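Local atomic coordinates of Cif (Cell cycle inhibiting factor) (Escherichia coli, PDB entry 3EFY), a protein that deamidates a glutamine of host NEDD8 as a secreted bacterial effector, shutting down cullin-RING ubiquitin ligases and so blocking the host cell cycle. Residues A[64-69]-A[86-91]; A[93-98]-A[137-142]; A[82-87]-A[100-105]; A[57-62]-A[118-123]; A[29-34]-A[160-165]. All blocks are in the same frame, centred on the assembly; numbering follows the deposited sequence.

Contact 1 (A[64-69]-A[86-91]); sequences LGHAYI and QSDLGE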
# COMPACT_ATOMS: atom_id res chain seq x y z
N LEU A 64 16.93 20.38 6.81
CA LEU A 64 15.60 20.83 7.07
C LEU A 64 14.92 19.98 8.12
O LEU A 64 13.97 20.43 8.77
CB LEU A 64 14.76 20.86 5.78
CG LEU A 64 13.46 21.68 5.77
CD1 LEU A 64 13.72 23.15 6.00
CD2 LEU A 64 12.66 21.46 4.49
N GLY A 65 15.40 18.74 8.31
CA GLY A 65 14.82 17.76 9.18
C GLY A 65 13.45 17.29 8.69
O GLY A 65 12.46 17.28 9.41
N HIS A 66 13.40 16.83 7.44
CA HIS A 66 12.13 16.64 6.81
C HIS A 66 12.31 15.63 5.64
O HIS A 66 13.40 15.50 5.14
CB HIS A 66 11.71 18.00 6.27
CG HIS A 66 10.33 18.01 5.73
ND1 HIS A 66 9.32 17.25 6.29
CD2 HIS A 66 9.77 18.70 4.69
CE1 HIS A 66 8.23 17.42 5.56
NE2 HIS A 66 8.45 18.33 4.63
N ALA A 67 11.30 14.85 5.37
CA ALA A 67 11.28 13.96 4.19
C ALA A 67 10.08 14.28 3.31
O ALA A 67 9.01 14.67 3.79
CB ALA A 67 11.23 12.49 4.62
N TYR A 68 10.22 14.07 1.99
CA TYR A 68 9.17 14.47 1.06
C TYR A 68 9.45 13.85 -0.32
O TYR A 68 10.52 13.31 -0.53
CB TYR A 68 9.07 16.01 0.97
CG TYR A 68 10.34 16.74 0.85
CD1 TYR A 68 10.88 17.05 -0.41
CD2 TYR A 68 11.12 17.12 1.96
CE1 TYR A 68 12.09 17.75 -0.52
CE2 TYR A 68 12.30 17.75 1.83
CZ TYR A 68 12.82 18.07 0.60
OH TYR A 68 14.02 18.76 0.52
N ILE A 69 8.48 13.97 -1.22
CA ILE A 69 8.54 13.32 -2.56
C ILE A 69 8.55 14.40 -3.63
O ILE A 69 7.75 15.34 -3.55
CB ILE A 69 7.35 12.44 -2.78
CG1 ILE A 69 7.20 11.33 -1.71
CG2 ILE A 69 7.43 11.80 -4.18
CD1 ILE A 69 8.43 10.46 -1.56
N GLN A 86 4.10 16.01 0.47
CA GLN A 86 4.66 15.97 1.82
C GLN A 86 3.56 15.97 2.87
O GLN A 86 2.42 16.40 2.60
CB GLN A 86 5.57 17.18 2.07
CG GLN A 86 4.85 18.55 1.86
CD GLN A 86 5.58 19.75 2.41
OE1 GLN A 86 6.53 19.65 3.22
NE2 GLN A 86 5.11 20.92 1.99
N SER A 87 3.93 15.55 4.07
CA SER A 87 3.22 15.91 5.31
C SER A 87 4.26 16.35 6.31
O SER A 87 5.44 16.13 6.10
CB SER A 87 2.38 14.76 5.88
OG SER A 87 3.19 13.75 6.45
N ASP A 88 3.85 16.92 7.46
CA ASP A 88 4.84 17.40 8.42
C ASP A 88 4.17 17.44 9.81
O ASP A 88 3.04 17.91 9.93
CB ASP A 88 5.28 18.78 7.98
CG ASP A 88 6.58 19.24 8.56
OD1 ASP A 88 6.89 19.02 9.78
OD2 ASP A 88 7.28 19.95 7.81
N LEU A 89 4.86 16.90 10.82
CA LEU A 89 4.31 16.98 12.20
C LEU A 89 4.61 18.29 12.89
O LEU A 89 3.99 18.57 13.96
CB LEU A 89 4.83 15.82 13.05
CG LEU A 89 4.32 14.43 12.64
CD1 LEU A 89 5.00 13.35 13.53
CD2 LEU A 89 2.78 14.32 12.62
N GLY A 90 5.49 19.10 12.35
CA GLY A 90 5.70 20.47 12.84
C GLY A 90 6.62 20.60 14.04
O GLY A 90 6.58 21.61 14.77
N GLU A 91 7.50 19.62 14.23
CA GLU A 91 8.44 19.65 15.36
C GLU A 91 9.68 20.45 15.03
O GLU A 91 10.41 20.84 15.96
CB GLU A 91 8.80 18.21 15.74
CG GLU A 91 7.61 17.41 16.11
CD GLU A 91 7.85 15.90 16.11
OE1 GLU A 91 8.37 15.33 15.09
OE2 GLU A 91 7.48 15.29 17.13
O HOH W 1 9.19 17.41 9.05
O HOH W 2 6.37 13.74 3.62
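His-66 and Gln-86 meet in a buried active-site contact, where the start of strand 66-72 faces the loop that follows strand 81-85. His-66 NE2 donates to Gln-86 OE1 at 2.7 Å, with an N-H...O angle of 164°. The oxygen lies near the imidazole plane and the donor in the carbonyl plane, although ring and amide are turned 49° against each other. Gln-86 NE2 is bound to Phe-137 O, which settles which way round the amide stands. CG of His-66 is anti to its backbone N (chi1 -173°), which directs CG toward the loop. At the ring edge Ser-87 O comes within 3.1 Å of His-66 CE1. Over one face lies Asp-88 OD2, 3.5 Å from the same carbon and itself hydrogen-bonded to Thr-94 OG1. A water lies 2.8 Å from His-66 ND1; it donates to Gly-65 O and, weakly, to Asp-88 OD1. Farther along, Tyr-68 CB packs on Gln-86 CB at 3.9 Å, while its ring leads away and Tyr-68 OH is hydrogen-bonded to Asp-61 OD2. Gly-65, with positive phi, suits the G1 bulge that starts the strand. With the side chain of Cys-10 about 4 Å from that of His-66, this is the Cys-His-Gln triad of a papain-like (clan CA) enzyme. The glutamine, gripped at both ends of its amide, can orient the imidazole toward the cysteine.

Contact 2 (A[93-98]-A[137-142]); sequences VTRKLR and FDIDGN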
# COMPACT_ATOMS: atom_id res chain seq x y z
N VAL A 93 11.74 22.85 11.46
CA VAL A 93 11.77 24.17 10.79
C VAL A 93 10.41 24.58 10.29
O VAL A 93 9.95 25.73 10.46
CB VAL A 93 12.79 24.21 9.61
CG1 VAL A 93 12.75 25.55 8.88
CG2 VAL A 93 14.23 23.91 10.11
N THR A 94 9.73 23.66 9.61
CA THR A 94 8.45 23.91 9.00
C THR A 94 7.33 23.55 9.97
O THR A 94 7.49 22.71 10.86
CB THR A 94 8.38 23.06 7.69
OG1 THR A 94 9.02 21.80 7.96
CG2 THR A 94 9.10 23.74 6.59
N ARG A 95 6.17 24.16 9.80
CA ARG A 95 5.05 23.92 10.66
C ARG A 95 4.24 22.68 10.33
O ARG A 95 4.42 22.07 9.24
CB ARG A 95 4.15 25.15 10.68
CG ARG A 95 3.44 25.42 9.38
CD ARG A 95 2.41 26.51 9.55
NE ARG A 95 2.24 27.27 8.34
CZ ARG A 95 1.17 27.99 8.03
NH1 ARG A 95 0.13 28.09 8.89
NH2 ARG A 95 1.15 28.65 6.88
N LYS A 96 3.38 22.26 11.25
CA LYS A 96 2.50 21.10 11.03
C LYS A 96 1.66 21.24 9.78
O LYS A 96 1.09 22.30 9.53
CB LYS A 96 1.50 20.86 12.20
CG LYS A 96 0.70 19.57 12.06
CD LYS A 96 -0.16 19.19 13.28
CE LYS A 96 -1.16 18.06 12.94
NZ LYS A 96 -0.46 16.74 12.72
N LEU A 97 1.63 20.16 8.99
CA LEU A 97 0.93 20.10 7.71
C LEU A 97 0.36 18.71 7.44
O LEU A 97 1.11 17.74 7.31
CB LEU A 97 1.91 20.48 6.61
CG LEU A 97 1.47 20.38 5.16
CD1 LEU A 97 0.37 21.44 4.84
CD2 LEU A 97 2.69 20.66 4.27
N ARG A 98 -0.96 18.60 7.36
CA ARG A 98 -1.60 17.34 7.03
C ARG A 98 -1.46 17.08 5.54
O ARG A 98 -1.60 18.01 4.73
CB ARG A 98 -3.06 17.31 7.44
CG ARG A 98 -3.22 17.47 8.97
CD ARG A 98 -4.71 17.60 9.35
NE ARG A 98 -5.43 16.45 8.84
CZ ARG A 98 -6.29 16.47 7.83
NH1 ARG A 98 -6.62 17.61 7.20
NH2 ARG A 98 -6.85 15.33 7.44
N PHE A 137 7.84 24.88 0.75
CA PHE A 137 7.34 23.91 1.72
C PHE A 137 6.14 24.38 2.56
O PHE A 137 5.42 23.55 3.10
CB PHE A 137 8.46 23.48 2.68
CG PHE A 137 9.60 22.75 2.00
CD1 PHE A 137 9.45 21.42 1.65
CD2 PHE A 137 10.80 23.38 1.74
CE1 PHE A 137 10.50 20.75 0.97
CE2 PHE A 137 11.82 22.73 1.11
CZ PHE A 137 11.66 21.41 0.71
N ASP A 138 5.96 25.70 2.69
CA ASP A 138 4.84 26.22 3.50
C ASP A 138 3.54 26.35 2.70
O ASP A 138 3.53 26.86 1.59
CB ASP A 138 5.24 27.54 4.17
CG ASP A 138 4.21 27.95 5.24
OD1 ASP A 138 4.20 27.34 6.33
OD2 ASP A 138 3.32 28.76 4.91
N ILE A 139 2.43 25.91 3.26
CA ILE A 139 1.16 25.87 2.56
C ILE A 139 0.70 27.27 2.08
O ILE A 139 0.04 27.40 1.06
CB ILE A 139 0.07 25.17 3.39
CG1 ILE A 139 -1.09 24.73 2.49
CG2 ILE A 139 -0.32 26.02 4.62
CD1 ILE A 139 -2.15 23.84 3.09
N ASP A 140 1.09 28.27 2.86
CA ASP A 140 0.78 29.68 2.56
C ASP A 140 1.97 30.46 2.02
O ASP A 140 1.87 31.68 1.77
CB ASP A 140 0.26 30.38 3.84
CG ASP A 140 -1.04 29.82 4.35
OD1 ASP A 140 -1.91 29.42 3.53
OD2 ASP A 140 -1.20 29.81 5.61
N GLY A 141 3.13 29.84 1.89
CA GLY A 141 4.36 30.53 1.58
C GLY A 141 4.81 31.55 2.60
O GLY A 141 5.44 32.55 2.24
N ASN A 142 4.49 31.29 3.87
CA ASN A 142 4.64 32.30 4.92
C ASN A 142 5.92 32.12 5.72
O ASN A 142 6.03 31.21 6.55
CB ASN A 142 3.40 32.28 5.81
CG ASN A 142 3.40 33.42 6.84
OD1 ASN A 142 4.40 34.13 6.98
ND2 ASN A 142 2.29 33.59 7.53
O HOH W 3 6.00 25.41 7.11
O HOH W 4 -2.60 28.75 7.39
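Arg-95 lays the side of its guanidinium against the carboxylate of Asp-138, a two-pronged salt bridge built on an Asx turn just after helix 130-137. Arg-95 NE meets Asp-138 OD1 at 2.8 Å and Arg-95 NH2 meets Asp-138 OD2 at 2.9 Å; each oxygen uses its syn lone pair, and the two flat groups are nearly coplanar, 12° apart. Arg-95 NH2 also donates to Asp-140 OD2 at 2.9 Å, this time from 44° above that carboxylate's plane. Arginine suits the place because a single side chain engages both acids, whose combined charge probably stabilises its own. Ile-139 CG2 lies over one guanidinium face, 3.8 Å from Arg-95 NH2. Beyond this first shell the turn fixes Asp-138: its OD2 also accepts the backbone N atoms of Asp-140 and Asn-142 from out of plane, making three donors on one oxygen. A type I turn runs from Asp-138 to Gly-141, where positive phi suits glycine. On the apolar side of the contact, Leu-97 CD1 packs on Ile-139 CD1 at 3.9 Å and Thr-94 CG2 on Phe-137 CB at 4.0 Å, joining the loop before helix 99-103 to the end of helix 130-137. One water accepts from Arg-95 N at 3.0 Å and donates to Asp-138 OD1.

Contact 3 (A[82-87]-A[100-105]); sequences AFLYQS and EDWMTH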
# COMPACT_ATOMS: atom_id res chain seq x y z
N ALA A 82 7.80 19.75 -12.00
CA ALA A 82 7.76 18.69 -10.99
C ALA A 82 6.62 19.00 -10.02
O ALA A 82 6.10 20.12 -10.02
CB ALA A 82 9.09 18.65 -10.26
N PHE A 83 6.28 18.04 -9.16
CA PHE A 83 5.29 18.24 -8.12
C PHE A 83 5.95 17.82 -6.81
O PHE A 83 6.75 16.89 -6.79
CB PHE A 83 4.07 17.43 -8.39
CG PHE A 83 3.34 17.85 -9.67
CD1 PHE A 83 2.30 18.76 -9.61
CD2 PHE A 83 3.71 17.33 -10.89
CE1 PHE A 83 1.63 19.15 -10.76
CE2 PHE A 83 3.04 17.74 -12.07
CZ PHE A 83 2.01 18.64 -11.98
N LEU A 84 5.59 18.48 -5.74
CA LEU A 84 6.12 18.14 -4.39
C LEU A 84 4.97 17.66 -3.51
O LEU A 84 3.95 18.32 -3.39
CB LEU A 84 6.75 19.37 -3.77
CG LEU A 84 7.68 19.10 -2.55
CD1 LEU A 84 8.89 20.08 -2.57
CD2 LEU A 84 6.82 19.24 -1.42
N TYR A 85 5.15 16.50 -2.87
CA TYR A 85 4.18 15.90 -1.99
C TYR A 85 4.84 15.72 -0.59
O TYR A 85 5.98 15.28 -0.48
CB TYR A 85 3.67 14.52 -2.45
CG TYR A 85 3.33 14.46 -3.94
CD1 TYR A 85 2.58 15.44 -4.53
CD2 TYR A 85 3.82 13.41 -4.72
CE1 TYR A 85 2.26 15.37 -5.91
CE2 TYR A 85 3.51 13.35 -6.07
CZ TYR A 85 2.77 14.35 -6.65
OH TYR A 85 2.49 14.32 -8.03
N GLN A 86 4.10 16.01 0.47
CA GLN A 86 4.66 15.97 1.82
C GLN A 86 3.56 15.97 2.87
O GLN A 86 2.42 16.40 2.60
CB GLN A 86 5.57 17.18 2.07
CG GLN A 86 4.85 18.55 1.86
CD GLN A 86 5.58 19.75 2.41
OE1 GLN A 86 6.53 19.65 3.22
NE2 GLN A 86 5.11 20.92 1.99
N SER A 87 3.93 15.55 4.07
CA SER A 87 3.22 15.91 5.31
C SER A 87 4.26 16.35 6.31
O SER A 87 5.44 16.13 6.10
CB SER A 87 2.38 14.76 5.88
OG SER A 87 3.19 13.75 6.45
N GLU A 100 -3.55 15.69 3.61
CA GLU A 100 -4.83 16.09 2.97
C GLU A 100 -4.86 17.58 2.60
O GLU A 100 -5.25 17.95 1.48
CB GLU A 100 -6.00 15.75 3.91
CG GLU A 100 -7.33 16.14 3.37
CD GLU A 100 -8.48 15.67 4.23
OE1 GLU A 100 -8.28 15.33 5.42
OE2 GLU A 100 -9.59 15.65 3.70
N ASP A 101 -4.40 18.41 3.51
CA ASP A 101 -4.41 19.86 3.32
C ASP A 101 -3.42 20.30 2.25
O ASP A 101 -3.77 21.05 1.34
CB ASP A 101 -4.15 20.56 4.63
CG ASP A 101 -5.26 20.30 5.65
OD1 ASP A 101 -6.44 20.08 5.23
OD2 ASP A 101 -4.94 20.26 6.86
N TRP A 102 -2.18 19.78 2.31
CA TRP A 102 -1.19 20.07 1.30
C TRP A 102 -1.71 19.67 -0.10
O TRP A 102 -1.58 20.44 -1.08
CB TRP A 102 0.13 19.35 1.63
CG TRP A 102 1.21 19.60 0.63
CD1 TRP A 102 1.61 18.72 -0.35
CD2 TRP A 102 1.96 20.80 0.42
NE1 TRP A 102 2.60 19.29 -1.10
CE2 TRP A 102 2.83 20.58 -0.66
CE3 TRP A 102 1.99 22.06 1.03
CZ2 TRP A 102 3.70 21.57 -1.13
CZ3 TRP A 102 2.88 23.01 0.61
CH2 TRP A 102 3.74 22.77 -0.46
N MET A 103 -2.26 18.47 -0.21
CA MET A 103 -2.56 17.89 -1.52
C MET A 103 -3.77 18.54 -2.19
O MET A 103 -3.86 18.56 -3.44
CB MET A 103 -2.74 16.38 -1.44
CG MET A 103 -1.46 15.66 -0.97
SD MET A 103 -0.12 15.79 -2.19
CE MET A 103 -0.68 14.61 -3.36
N THR A 104 -4.64 19.08 -1.35
CA THR A 104 -5.90 19.71 -1.84
C THR A 104 -5.74 21.22 -2.06
O THR A 104 -6.73 21.91 -2.41
CB THR A 104 -7.12 19.33 -0.93
OG1 THR A 104 -6.95 19.76 0.42
CG2 THR A 104 -7.38 17.81 -0.95
N HIS A 105 -4.55 21.75 -1.81
CA HIS A 105 -4.26 23.14 -1.97
C HIS A 105 -2.96 23.23 -2.79
O HIS A 105 -2.97 22.98 -3.98
CB HIS A 105 -4.32 23.88 -0.60
CG HIS A 105 -5.67 23.77 0.06
ND1 HIS A 105 -5.99 22.74 0.92
CD2 HIS A 105 -6.83 24.47 -0.12
CE1 HIS A 105 -7.26 22.85 1.28
NE2 HIS A 105 -7.79 23.89 0.67
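Leu-84 opens the contact with its backbone: its O accepts from Trp-102 NE1 at 2.8 Å along a nearly straight N-H (169°). The oxygen sits in the indole plane, whereas the nitrogen stands above the plane of the carbonyl. Leu-84 CD2 adds an apolar touch to Trp-102 CZ2 at 3.9 Å. Next, Tyr-85 packs against the bent chain of Met-103 in an oblique Met-aromatic contact, with Met-103 SD 4.7 Å from the centre of the Tyr-85 ring and Met-103 CE 3.6 Å from Tyr-85 CD1; the phenol OH is bonded to Asp-71. Then Gln-86 spreads over one indole face. Its CG makes a CH-pi contact, 3.7 Å from the centre of the Trp-102 five-membered ring, and its NE2 lies over the six-membered ring, 3.4 Å from Trp-102 CZ3, with amide and indole planes almost perpendicular. Gln-86 N and O are buried here without a polar partner. A broad, flat tryptophan from helix 99-103 thus backs Gln-86 and the residues leading to it, forming a second shell behind the glutamine of a papain-like catalytic triad.

Contact 4 (A[57-62]-A[118-123]); sequences LRVNDG and NYFSCM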
# COMPACT_ATOMS: atom_id res chain seq x y z
N LEU A 57 11.25 10.85 -6.80
CA LEU A 57 12.40 11.09 -6.00
C LEU A 57 11.99 11.22 -4.54
O LEU A 57 11.21 12.14 -4.17
CB LEU A 57 13.09 12.37 -6.45
CG LEU A 57 14.31 12.86 -5.72
CD1 LEU A 57 15.54 11.95 -6.00
CD2 LEU A 57 14.64 14.30 -6.17
N ARG A 58 12.52 10.30 -3.71
CA ARG A 58 12.31 10.41 -2.25
C ARG A 58 13.47 11.18 -1.64
O ARG A 58 14.63 10.83 -1.87
CB ARG A 58 12.20 9.04 -1.58
CG ARG A 58 11.76 9.18 -0.12
CD ARG A 58 12.03 7.89 0.60
NE ARG A 58 11.50 7.88 1.97
CZ ARG A 58 11.99 8.57 3.00
NH1 ARG A 58 13.02 9.38 2.85
NH2 ARG A 58 11.42 8.46 4.20
N VAL A 59 13.17 12.27 -0.94
CA VAL A 59 14.16 13.11 -0.33
C VAL A 59 14.17 12.98 1.19
O VAL A 59 13.16 13.21 1.84
CB VAL A 59 13.89 14.62 -0.62
CG1 VAL A 59 15.06 15.46 -0.09
CG2 VAL A 59 13.65 14.82 -2.16
N ASN A 60 15.34 12.66 1.72
CA ASN A 60 15.60 12.65 3.18
C ASN A 60 16.48 13.87 3.41
O ASN A 60 17.67 13.88 3.07
CB ASN A 60 16.28 11.33 3.55
CG ASN A 60 15.81 10.73 4.84
OD1 ASN A 60 16.68 10.26 5.62
ND2 ASN A 60 14.49 10.64 5.10
N ASP A 61 15.86 14.96 3.86
CA ASP A 61 16.50 16.24 4.01
C ASP A 61 16.90 16.44 5.47
O ASP A 61 16.11 16.86 6.29
CB ASP A 61 15.50 17.31 3.51
CG ASP A 61 16.04 18.71 3.45
OD1 ASP A 61 17.02 19.06 4.14
OD2 ASP A 61 15.41 19.51 2.67
N GLY A 62 18.19 16.17 5.73
CA GLY A 62 18.72 16.16 7.09
C GLY A 62 18.76 17.56 7.67
O GLY A 62 18.47 17.77 8.87
N ASN A 118 17.87 23.92 -6.93
CA ASN A 118 18.61 25.06 -6.42
C ASN A 118 18.54 25.06 -4.90
O ASN A 118 19.56 25.29 -4.24
CB ASN A 118 18.04 26.36 -6.95
CG ASN A 118 18.76 27.60 -6.37
OD1 ASN A 118 18.22 28.32 -5.52
ND2 ASN A 118 20.00 27.82 -6.82
N TYR A 119 17.37 24.76 -4.36
CA TYR A 119 17.23 24.63 -2.89
C TYR A 119 18.20 23.58 -2.32
O TYR A 119 18.91 23.83 -1.33
CB TYR A 119 15.73 24.36 -2.46
CG TYR A 119 15.64 23.78 -1.10
CD1 TYR A 119 15.83 24.58 0.03
CD2 TYR A 119 15.53 22.40 -0.91
CE1 TYR A 119 15.86 24.04 1.28
CE2 TYR A 119 15.53 21.85 0.34
CZ TYR A 119 15.70 22.67 1.44
OH TYR A 119 15.76 22.16 2.69
N PHE A 120 18.26 22.38 -2.92
CA PHE A 120 19.17 21.35 -2.43
C PHE A 120 20.61 21.89 -2.40
O PHE A 120 21.37 21.70 -1.43
CB PHE A 120 19.18 20.09 -3.33
CG PHE A 120 17.86 19.36 -3.44
CD1 PHE A 120 16.95 19.32 -2.43
CD2 PHE A 120 17.59 18.64 -4.59
CE1 PHE A 120 15.78 18.66 -2.59
CE2 PHE A 120 16.46 17.95 -4.73
CZ PHE A 120 15.53 17.95 -3.76
N SER A 121 20.97 22.56 -3.49
CA SER A 121 22.32 23.09 -3.61
C SER A 121 22.63 24.13 -2.52
O SER A 121 23.64 24.05 -1.86
CB SER A 121 22.54 23.69 -5.00
OG SER A 121 23.90 24.07 -5.09
N CYS A 122 21.72 25.07 -2.33
CA CYS A 122 21.88 26.09 -1.27
C CYS A 122 21.96 25.47 0.13
O CYS A 122 22.87 25.78 0.88
CB CYS A 122 20.74 27.10 -1.32
SG CYS A 122 20.75 28.14 -2.77
N MET A 123 21.02 24.59 0.48
CA MET A 123 21.01 23.98 1.80
C MET A 123 22.25 23.13 2.04
O MET A 123 22.80 23.11 3.15
CB MET A 123 19.72 23.17 1.99
CG MET A 123 19.52 22.51 3.31
SD MET A 123 19.27 23.76 4.63
CE MET A 123 18.46 24.99 3.68
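Strand 57-61, which turns Leu-57, Val-59 and Asp-61 toward Phe-120 and Tyr-119, runs in much the same direction as helix 118-123, the axes 24° apart and 11.8 Å distant at closest approach. The alternation of the strand puts every second residue on the helix side. Phe-120 bridges the gap: its CZ meets Val-59 CG2 tip to tip at 4.0 Å, and its CE2 lies 4.3 Å from Leu-57 CD2. Branched aliphatic groups suit this buried place, where the rings of Phe-159 and Phe-161 also pack on Phe-120 edge-to-face. Nearer the end of the strand, Tyr-119 and Asp-61 reach toward each other. The phenol OH of Tyr-119 donates to the syn lone pair of Asp-61 OD2 at 2.7 Å, with that oxygen near the tyrosine ring plane. CG of Asp-61 is anti to its backbone N (chi1 -174°), which sends the carboxylate toward the helix. Tyr-68 OH shares OD2, and Leu-64 N is bonded to OD1. Three such partners probably pay for burying the acid and would stabilise its charge.

Contact 5 (A[29-34]-A[160-165]); sequences YCFENE and SFQLFE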
# COMPACT_ATOMS: atom_id res chain seq x y z
N TYR A 29 8.23 -1.88 -2.79
CA TYR A 29 9.15 -0.90 -2.26
C TYR A 29 9.34 -1.10 -0.75
O TYR A 29 8.37 -1.31 -0.04
CB TYR A 29 8.57 0.52 -2.51
CG TYR A 29 9.33 1.65 -1.88
CD1 TYR A 29 10.46 2.19 -2.50
CD2 TYR A 29 8.99 2.13 -0.63
CE1 TYR A 29 11.17 3.23 -1.91
CE2 TYR A 29 9.73 3.12 -0.03
CZ TYR A 29 10.81 3.66 -0.67
OH TYR A 29 11.53 4.68 -0.09
N CYS A 30 10.59 -1.03 -0.30
CA CYS A 30 10.89 -1.12 1.10
C CYS A 30 12.04 -0.13 1.40
O CYS A 30 13.20 -0.39 1.12
CB CYS A 30 11.27 -2.56 1.44
SG CYS A 30 11.62 -2.77 3.20
N PHE A 31 11.67 1.00 1.99
CA PHE A 31 12.59 2.10 2.24
C PHE A 31 13.97 1.69 2.74
O PHE A 31 14.98 2.12 2.22
CB PHE A 31 11.95 3.09 3.22
CG PHE A 31 12.89 4.13 3.71
CD1 PHE A 31 13.36 5.15 2.86
CD2 PHE A 31 13.34 4.09 5.01
CE1 PHE A 31 14.23 6.08 3.31
CE2 PHE A 31 14.22 5.06 5.47
CZ PHE A 31 14.68 6.05 4.62
N GLU A 32 13.99 0.85 3.78
CA GLU A 32 15.24 0.49 4.39
C GLU A 32 16.21 -0.26 3.50
O GLU A 32 17.44 -0.20 3.73
CB GLU A 32 15.00 -0.30 5.67
CG GLU A 32 14.38 0.54 6.77
CD GLU A 32 15.30 1.62 7.34
OE1 GLU A 32 16.53 1.61 7.12
OE2 GLU A 32 14.75 2.50 8.08
N ASN A 33 15.70 -0.94 2.49
CA ASN A 33 16.53 -1.76 1.62
C ASN A 33 16.86 -1.18 0.25
O ASN A 33 17.61 -1.78 -0.53
CB ASN A 33 15.86 -3.11 1.44
CG ASN A 33 15.68 -3.84 2.73
OD1 ASN A 33 16.48 -3.72 3.64
ND2 ASN A 33 14.62 -4.63 2.79
N GLU A 34 16.33 -0.00 -0.08
CA GLU A 34 16.56 0.55 -1.39
C GLU A 34 17.91 1.22 -1.51
O GLU A 34 18.54 1.68 -0.52
CB GLU A 34 15.44 1.55 -1.79
CG GLU A 34 14.02 0.95 -1.69
CD GLU A 34 13.72 -0.25 -2.59
OE1 GLU A 34 14.50 -0.59 -3.53
OE2 GLU A 34 12.69 -0.95 -2.34
N SER A 160 19.97 12.52 1.54
CA SER A 160 19.98 11.16 0.97
C SER A 160 18.74 11.06 0.08
O SER A 160 17.65 11.44 0.50
CB SER A 160 19.84 10.14 2.09
OG SER A 160 19.82 8.80 1.63
N PHE A 161 18.91 10.52 -1.12
CA PHE A 161 17.84 10.42 -2.08
C PHE A 161 17.62 8.99 -2.51
O PHE A 161 18.54 8.16 -2.48
CB PHE A 161 18.17 11.21 -3.33
CG PHE A 161 18.39 12.68 -3.08
CD1 PHE A 161 17.30 13.54 -3.02
CD2 PHE A 161 19.67 13.19 -2.93
CE1 PHE A 161 17.50 14.91 -2.80
CE2 PHE A 161 19.88 14.54 -2.75
CZ PHE A 161 18.78 15.40 -2.67
N GLN A 162 16.40 8.69 -2.94
CA GLN A 162 16.10 7.45 -3.70
C GLN A 162 15.35 7.87 -4.96
O GLN A 162 14.43 8.71 -4.89
CB GLN A 162 15.24 6.48 -2.90
CG GLN A 162 15.93 6.06 -1.59
CD GLN A 162 15.09 5.13 -0.75
OE1 GLN A 162 13.95 4.79 -1.12
NE2 GLN A 162 15.65 4.66 0.37
N LEU A 163 15.79 7.33 -6.11
CA LEU A 163 15.23 7.75 -7.40
C LEU A 163 14.76 6.51 -8.17
O LEU A 163 15.57 5.58 -8.40
CB LEU A 163 16.28 8.47 -8.19
CG LEU A 163 15.96 8.98 -9.57
CD1 LEU A 163 14.77 9.98 -9.54
CD2 LEU A 163 17.23 9.62 -10.18
N PHE A 164 13.52 6.51 -8.59
CA PHE A 164 12.94 5.41 -9.33
C PHE A 164 12.15 5.88 -10.55
O PHE A 164 11.42 6.87 -10.48
CB PHE A 164 11.96 4.61 -8.47
CG PHE A 164 12.56 3.83 -7.33
CD1 PHE A 164 12.87 4.45 -6.14
CD2 PHE A 164 12.72 2.46 -7.42
CE1 PHE A 164 13.35 3.72 -5.05
CE2 PHE A 164 13.21 1.72 -6.32
CZ PHE A 164 13.52 2.39 -5.14
N GLU A 165 12.21 5.13 -11.66
CA GLU A 165 11.24 5.33 -12.72
C GLU A 165 9.87 4.80 -12.32
O GLU A 165 9.79 3.79 -11.61
CB GLU A 165 11.75 4.60 -13.99
CG GLU A 165 10.85 4.85 -15.19
CD GLU A 165 11.27 4.13 -16.48
OE1 GLU A 165 12.41 3.57 -16.52
OE2 GLU A 165 10.41 4.16 -17.43
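Gln-162 on the outermost strand 159-166 and the buried Tyr-29, from the loop before helix 39-47, form the tight part of this contact. Tyr-29 OH donates to Gln-162 OE1 at 2.6 Å, coming in tilted from the carbonyl plane. Gln-162 NE2 donates to Phe-31 O at 3.2 Å, on a lone pair of Phe-31 O, which lies close to the amide plane of Gln-162; Phe-31 CD1 packs 3.4 Å from Gln-162 NE2. CG of Gln-162 stands beside its backbone N (chi1 -59°), and the chain beyond is extended, long enough to span from strand to loop. Phe-31, Glu-34 and Phe-164 are all partly exposed, and the last two make only apolar or edge contacts across. Tyr-29 turns its edge toward the face of Phe-164 in an offset edge-to-face pair, centroids 5.8 Å apart and planes at 71°. Glu-34 OE1 approaches the ring edge, 3.5 Å from Phe-164 CZ, while Glu-34 OE2 accepts from Cys-30 N at 2.9 Å and ties the loop to itself. Tyr-29 O goes to Ser-28 OG of the second subunit, so the loop also lies at that interface. Glutamine suits the place of Gln-162 because its amide accepts from the phenol and donates to the carbonyl at once; these bonds fix its orientation and hold an irregular loop over one face of the sheet.

Contacts 1, 3, 4 and 5 all reach one antiparallel sheet, and contact 2 flanks the catalytic side. Contacts 1 and 3 share Gln-86, their centres about 11 Å apart, so the tryptophan packs on the glutamine of the triad. Contact 2 is closer still, its centre about 9 Å from that of contact 1; Thr-94 and Phe-137 reach across to Asp-88 and Gln-86. Contact 4 joins contact 1 through Asp-61 and Tyr-68, with the Asp-61 side chain about 5 Å from that of His-66. Contact 5 continues the sheet outward from contact 4, its centre about 17 Å from that of contact 1 and about 25 Å from that of contact 2, on the opposite side of the chain's centre from the latter.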